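Long-range contacts in RNA-binding protein (PDB 2NRQ), which is of unknown function, structurally similar to RNA-binding proteins but considered unlikely to bind RNA itself: residues A[13-18]-A[51-56]; A[96-101]-A[120-125]. One frame throughout, in Å; residues are numbered along the deposited sequence.

In the fold
Strand 7-14 opens the chain, and its C-terminal end is paired in interaction 1 with the beginning of strand 52-60. This closes a loop holding helix 20-30 and strand 39-46. Interaction 2 follows in series, neither nested in the first nor crossing it: strand 96-101 meets strand 121-126 after an excursion through helix 103-109. Both contacts belong to one antiparallel sheet in which strand 7-14 lies between 52-60 and 121-126, so the first strand joins the two halves. The centres of the contacts are about 18 Å apart. Interaction 1 sits toward the surface, whereas interaction 2 lies near the middle of the chain.

Interaction 1: A[13-18]-A[51-56]; sequences FIHETE and NKIIIL
I14 and I54 face each other across an antiparallel hydrogen-bonded pair: I14 N to I54 O at 2.7 Å and I54 N to I14 O at 2.8 Å. Their side chains meet through the branched carbons, I14 CB to I54 CB at 4.1 Å, and I14 CD1 touches L56 CD2. Branched aliphatic residues suit this face of the sheet because helix 20-30 covers it, with Y20 touching both isoleucines. On the other face F13 and I55 run side by side, F13 CE1 4.0 Å from I55 CG2. I53 lies on the same side: chi1 of -176° sets CG1 anti to the backbone N, and chi2 of 67° turns CD1 over one face of the H15 ring, 3.5 Å from its centroid, a CH-pi contact. CD1 is offset toward the rim, on the ND1-CE1 side, and also touches F13 CB.

This is the end of the pairing between strands 7-14 and 52-60, where the chain turns back in a beta turn, E18 N bonding to H15 O, on its way to helix 20-30. Beyond I14 the backbones diverge, and polar side chains and water replace direct pairing. The extended side chain of E16 bridges the widening gap, OE1 accepting K52 N at 3.1 Å in a nearly straight bond (168°) from above the carboxylate plane. One water takes E16 N and gives a hydrogen bond to K52 O, with a weak link to H15 ND1; a second joins E16 OE1 (2.8 Å) to K52 NZ. Glutamate and lysine suit this exposed end, since their long chains put the charges among solvent. Within the turn, E18 OE1 accepts H15 N through its anti lone pair, while OE2 forms a salt bridge with K103.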
loop_
_atom_site.group_PDB
_atom_site.type_symbol
_atom_site.label_atom_id
_atom_site.label_comp_id
_atom_site.label_asym_id
_atom_site.label_seq_id
_atom_site.Cartn_x
_atom_site.Cartn_y
_atom_site.Cartn_z
ATOM N N PHE A 13 5.589 0.087 -9.318
ATOM C CA PHE A 13 6.306 0.038 -10.575
ATOM C C PHE A 13 7.691 0.545 -10.216
ATOM O O PHE A 13 7.828 1.647 -9.719
ATOM C CB PHE A 13 5.693 0.987 -11.603
ATOM C CG PHE A 13 4.276 0.666 -11.969
ATOM C CD1 PHE A 13 3.943 -0.574 -12.512
ATOM C CD2 PHE A 13 3.260 1.611 -11.776
ATOM C CE1 PHE A 13 2.620 -0.876 -12.856
ATOM C CE2 PHE A 13 1.925 1.320 -12.118
ATOM C CZ PHE A 13 1.610 0.070 -12.659
ATOM N N ILE A 14 8.722 -0.250 -10.455
ATOM C CA ILE A 14 10.071 0.192 -10.149
ATOM C C ILE A 14 10.832 0.449 -11.430
ATOM O O ILE A 14 10.794 -0.359 -12.353
ATOM C CB ILE A 14 10.809 -0.835 -9.307
ATOM C CG1 ILE A 14 10.031 -1.054 -8.008
ATOM C CG2 ILE A 14 12.230 -0.343 -9.029
ATOM C CD1 ILE A 14 10.487 -2.236 -7.190
ATOM N N HIS A 15 11.525 1.584 -11.470
ATOM C CA HIS A 15 12.284 2.021 -12.637
ATOM C C HIS A 15 13.768 1.683 -12.595
ATOM O O HIS A 15 14.303 1.299 -11.554
ATOM C CB HIS A 15 12.116 3.524 -12.796
ATOM C CG HIS A 15 10.703 3.948 -13.030
ATOM N ND1 HIS A 15 10.133 3.980 -14.283
ATOM C CD2 HIS A 15 9.735 4.334 -12.167
ATOM C CE1 HIS A 15 8.876 4.368 -14.184
ATOM N NE2 HIS A 15 8.608 4.589 -12.911
ATOM N N GLU A 16 14.431 1.837 -13.736
ATOM C CA GLU A 16 15.857 1.545 -13.832
ATOM C C GLU A 16 16.682 2.330 -12.808
ATOM O O GLU A 16 17.533 1.771 -12.108
ATOM C CB GLU A 16 16.351 1.842 -15.249
ATOM C CG GLU A 16 15.992 0.757 -16.263
ATOM C CD GLU A 16 16.147 1.232 -17.693
ATOM O OE1 GLU A 16 15.977 0.405 -18.621
ATOM O OE2 GLU A 16 16.433 2.440 -17.881
ATOM N N THR A 17 16.415 3.625 -12.725
ATOM C CA THR A 17 17.099 4.508 -11.794
ATOM C C THR A 17 16.867 4.152 -10.327
ATOM O O THR A 17 17.677 4.485 -9.468
ATOM C CB THR A 17 16.645 5.951 -12.021
ATOM O OG1 THR A 17 17.171 6.405 -13.271
ATOM C CG2 THR A 17 17.111 6.862 -10.889
ATOM N N GLU A 18 15.763 3.476 -10.036
ATOM C CA GLU A 18 15.449 3.120 -8.659
ATOM C C GLU A 18 16.229 1.908 -8.144
ATOM O O GLU A 18 16.666 1.057 -8.921
ATOM C CB GLU A 18 13.941 2.895 -8.528
ATOM C CG GLU A 18 13.130 4.134 -8.915
ATOM C CD GLU A 18 11.633 3.947 -8.766
ATOM O OE1 GLU A 18 11.034 3.192 -9.553
ATOM O OE2 GLU A 18 11.051 4.558 -7.851
ATOM N N ASN A 51 13.985 -0.020 -22.376
ATOM C CA ASN A 51 13.419 0.794 -21.293
ATOM C C ASN A 51 12.596 -0.139 -20.386
ATOM O O ASN A 51 11.414 -0.352 -20.630
ATOM C CB ASN A 51 12.516 1.900 -21.874
ATOM C CG ASN A 51 12.321 1.782 -23.397
ATOM O OD1 ASN A 51 12.547 0.727 -23.999
ATOM N ND2 ASN A 51 11.884 2.873 -24.017
ATOM N N LYS A 52 13.220 -0.688 -19.345
ATOM C CA LYS A 52 12.538 -1.635 -18.450
ATOM C C LYS A 52 11.802 -1.107 -17.215
ATOM O O LYS A 52 12.329 -0.302 -16.450
ATOM C CB LYS A 52 13.527 -2.720 -17.985
ATOM C CG LYS A 52 13.568 -3.971 -18.863
ATOM C CD LYS A 52 14.931 -4.178 -19.524
ATOM C CE LYS A 52 15.987 -4.641 -18.520
ATOM N NZ LYS A 52 17.351 -4.715 -19.129
ATOM N N ILE A 53 10.578 -1.578 -17.019
ATOM C CA ILE A 53 9.810 -1.188 -15.845
ATOM C C ILE A 53 9.620 -2.495 -15.092
ATOM O O ILE A 53 9.558 -3.548 -15.713
ATOM C CB ILE A 53 8.422 -0.580 -16.221
ATOM C CG1 ILE A 53 7.700 -0.091 -14.963
ATOM C CG2 ILE A 53 7.552 -1.619 -16.920
ATOM C CD1 ILE A 53 8.357 1.094 -14.274
ATOM N N ILE A 54 9.572 -2.447 -13.766
ATOM C CA ILE A 54 9.378 -3.670 -12.987
ATOM C C ILE A 54 8.101 -3.555 -12.194
ATOM O O ILE A 54 7.839 -2.524 -11.584
ATOM C CB ILE A 54 10.519 -3.923 -11.998
ATOM C CG1 ILE A 54 11.798 -4.239 -12.751
ATOM C CG2 ILE A 54 10.187 -5.106 -11.106
ATOM C CD1 ILE A 54 12.936 -4.514 -11.826
ATOM N N ILE A 55 7.299 -4.610 -12.213
ATOM C CA ILE A 55 6.050 -4.599 -11.489
ATOM C C ILE A 55 6.144 -5.570 -10.342
ATOM O O ILE A 55 6.248 -6.775 -10.541
ATOM C CB ILE A 55 4.865 -4.982 -12.401
ATOM C CG1 ILE A 55 5.000 -4.265 -13.748
ATOM C CG2 ILE A 55 3.554 -4.591 -11.731
ATOM C CD1 ILE A 55 3.774 -4.323 -14.608
ATOM N N LEU A 56 6.114 -5.030 -9.136
ATOM C CA LEU A 56 6.205 -5.828 -7.929
ATOM C C LEU A 56 4.839 -5.854 -7.267
ATOM O O LEU A 56 4.246 -4.809 -7.042
ATOM C CB LEU A 56 7.243 -5.204 -6.995
ATOM C CG LEU A 56 7.280 -5.656 -5.542
ATOM C CD1 LEU A 56 7.740 -7.091 -5.451
ATOM C CD2 LEU A 56 8.212 -4.725 -4.771
HETATM O O HOH W 1 12.553 2.327 -15.844
HETATM O O HOH W 2 17.778 -1.719 -18.617
#

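Interaction 2: A[96-101]-A[120-125]; sequences KLYLRF and VIKCII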
loop_
_atom_site.group_PDB
_atom_site.type_symbol
_atom_site.label_atom_id
_atom_site.label_comp_id
_atom_site.label_asym_id
_atom_site.label_seq_id
_atom_site.Cartn_x
_atom_site.Cartn_y
_atom_site.Cartn_z
ATOM N N LYS A 96 -13.449 -1.129 -3.212
ATOM C CA LYS A 96 -12.036 -1.151 -2.875
ATOM C C LYS A 96 -11.484 0.249 -2.654
ATOM O O LYS A 96 -11.819 1.187 -3.369
ATOM C CB LYS A 96 -11.241 -1.896 -3.953
ATOM C CG LYS A 96 -11.562 -1.496 -5.365
ATOM C CD LYS A 96 -10.784 -2.345 -6.365
ATOM C CE LYS A 96 -11.233 -3.808 -6.358
ATOM N NZ LYS A 96 -10.738 -4.557 -7.567
ATOM N N LEU A 97 -10.654 0.371 -1.626
ATOM C CA LEU A 97 -10.025 1.623 -1.234
ATOM C C LEU A 97 -8.597 1.632 -1.759
ATOM O O LEU A 97 -7.846 0.689 -1.512
ATOM C CB LEU A 97 -10.002 1.730 0.293
ATOM C CG LEU A 97 -9.290 2.940 0.909
ATOM C CD1 LEU A 97 -10.111 4.198 0.664
ATOM C CD2 LEU A 97 -9.087 2.719 2.414
ATOM N N TYR A 98 -8.224 2.691 -2.472
ATOM C CA TYR A 98 -6.881 2.800 -3.017
ATOM C C TYR A 98 -6.046 3.771 -2.199
ATOM O O TYR A 98 -6.321 4.965 -2.174
ATOM C CB TYR A 98 -6.927 3.283 -4.466
ATOM C CG TYR A 98 -7.568 2.310 -5.424
ATOM C CD1 TYR A 98 -6.808 1.643 -6.386
ATOM C CD2 TYR A 98 -8.938 2.043 -5.368
ATOM C CE1 TYR A 98 -7.393 0.732 -7.269
ATOM C CE2 TYR A 98 -9.534 1.138 -6.245
ATOM C CZ TYR A 98 -8.754 0.488 -7.194
ATOM O OH TYR A 98 -9.341 -0.400 -8.069
ATOM N N LEU A 99 -5.023 3.265 -1.531
ATOM C CA LEU A 99 -4.158 4.127 -0.750
ATOM C C LEU A 99 -2.795 4.179 -1.420
ATOM O O LEU A 99 -2.066 3.190 -1.411
ATOM C CB LEU A 99 -4.004 3.579 0.664
ATOM C CG LEU A 99 -5.271 3.144 1.397
ATOM C CD1 LEU A 99 -4.897 2.665 2.790
ATOM C CD2 LEU A 99 -6.249 4.296 1.468
ATOM N N ARG A 100 -2.447 5.318 -2.012
ATOM C CA ARG A 100 -1.153 5.444 -2.670
ATOM C C ARG A 100 -0.118 6.100 -1.767
ATOM O O ARG A 100 -0.219 7.278 -1.457
ATOM C CB ARG A 100 -1.273 6.220 -3.983
ATOM C CG ARG A 100 -2.412 7.177 -4.073
ATOM C CD ARG A 100 -3.571 6.575 -4.847
ATOM N NE ARG A 100 -3.193 6.292 -6.223
ATOM C CZ ARG A 100 -4.037 5.903 -7.173
ATOM N NH1 ARG A 100 -5.324 5.749 -6.906
ATOM N NH2 ARG A 100 -3.587 5.663 -8.396
ATOM N N PHE A 101 0.883 5.330 -1.356
ATOM C CA PHE A 101 1.923 5.842 -0.469
ATOM C C PHE A 101 3.178 6.301 -1.192
ATOM O O PHE A 101 3.475 5.854 -2.302
ATOM C CB PHE A 101 2.270 4.784 0.573
ATOM C CG PHE A 101 1.143 4.494 1.521
ATOM C CD1 PHE A 101 0.822 5.396 2.536
ATOM C CD2 PHE A 101 0.366 3.352 1.368
ATOM C CE1 PHE A 101 -0.256 5.163 3.383
ATOM C CE2 PHE A 101 -0.721 3.107 2.210
ATOM C CZ PHE A 101 -1.032 4.017 3.221
ATOM N N VAL A 120 3.826 5.338 -7.020
ATOM C CA VAL A 120 3.793 5.210 -5.567
ATOM C C VAL A 120 3.708 3.739 -5.180
ATOM O O VAL A 120 3.621 2.878 -6.036
ATOM C CB VAL A 120 2.526 5.888 -5.014
ATOM C CG1 VAL A 120 2.545 7.372 -5.317
ATOM C CG2 VAL A 120 1.287 5.232 -5.646
ATOM N N ILE A 121 3.738 3.460 -3.883
ATOM C CA ILE A 121 3.568 2.092 -3.400
ATOM C C ILE A 121 2.064 2.043 -3.179
ATOM O O ILE A 121 1.556 2.610 -2.217
ATOM C CB ILE A 121 4.261 1.846 -2.051
ATOM C CG1 ILE A 121 5.780 1.890 -2.228
ATOM C CG2 ILE A 121 3.822 0.497 -1.493
ATOM C CD1 ILE A 121 6.547 1.826 -0.923
ATOM N N LYS A 122 1.355 1.374 -4.072
ATOM C CA LYS A 122 -0.095 1.325 -3.997
ATOM C C LYS A 122 -0.677 0.178 -3.168
ATOM O O LYS A 122 -0.355 -0.992 -3.384
ATOM C CB LYS A 122 -0.650 1.279 -5.419
ATOM C CG LYS A 122 -2.091 1.685 -5.538
ATOM C CD LYS A 122 -2.541 1.620 -6.976
ATOM C CE LYS A 122 -1.789 2.617 -7.831
ATOM N NZ LYS A 122 -2.057 2.415 -9.282
ATOM N N CYS A 123 -1.539 0.522 -2.217
ATOM C CA CYS A 123 -2.179 -0.482 -1.383
ATOM C C CYS A 123 -3.676 -0.441 -1.617
ATOM O O CYS A 123 -4.340 0.514 -1.249
ATOM C CB CYS A 123 -1.879 -0.214 0.079
ATOM S SG CYS A 123 -0.131 -0.287 0.469
ATOM N N ILE A 124 -4.203 -1.490 -2.232
ATOM C CA ILE A 124 -5.623 -1.574 -2.545
ATOM C C ILE A 124 -6.342 -2.568 -1.658
ATOM O O ILE A 124 -6.059 -3.757 -1.714
ATOM C CB ILE A 124 -5.834 -2.001 -4.011
ATOM C CG1 ILE A 124 -5.129 -1.005 -4.939
ATOM C CG2 ILE A 124 -7.330 -2.096 -4.331
ATOM C CD1 ILE A 124 -5.015 -1.470 -6.358
ATOM N N ILE A 125 -7.282 -2.070 -0.857
ATOM C CA ILE A 125 -8.071 -2.909 0.035
ATOM C C ILE A 125 -9.485 -3.101 -0.515
ATOM O O ILE A 125 -10.094 -2.167 -1.030
ATOM C CB ILE A 125 -8.177 -2.293 1.445
ATOM C CG1 ILE A 125 -6.803 -2.262 2.117
ATOM C CG2 ILE A 125 -9.132 -3.103 2.295
ATOM C CD1 ILE A 125 -5.884 -1.236 1.550
#
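Two neighbouring strands of the antiparallel sheet, 96-101 and 121-126, meet here with L97 opposite I125, L99 opposite C123 and F101 opposite I121. At the middle pair the bonds are reciprocal, L99 N to C123 O and C123 N to L99 O both 2.8 Å, and each donor is tilted out of the carbonyl plane. These residues are hydrophobic because their face is buried: helix 103-109 covers I121, and L112 and L114 touch F101. The F101 ring turns its edge to C123, with CD2 3.8 Å from SG, a sulfur-aromatic contact suited to a small, polarisable thiol.

The opposite face carries Y98, I124, R100 and K122. I124 lies obliquely across Y98, its CG2 over the centre of the ring, 4.1 Å from the centroid, a CH-pi contact, and its CG1 and CD1 on the CD1-CE1 side. Both residues remain partly exposed, and the flat ring and branched chain shield each other's apolar surface, while the methylene CD of K122 sits at the ring edge.

R100 and K122 point the same way, K122 CE lying over a face of the guanidinium, 3.6 Å from R100 NH2. G117 O also fixes R100 NE. R100 NH2 and K122 NZ are only 3.7 Å apart. D118 OD1 forms salt bridges with both, so the repulsion between the two cations is probably offset by the carboxylate they share.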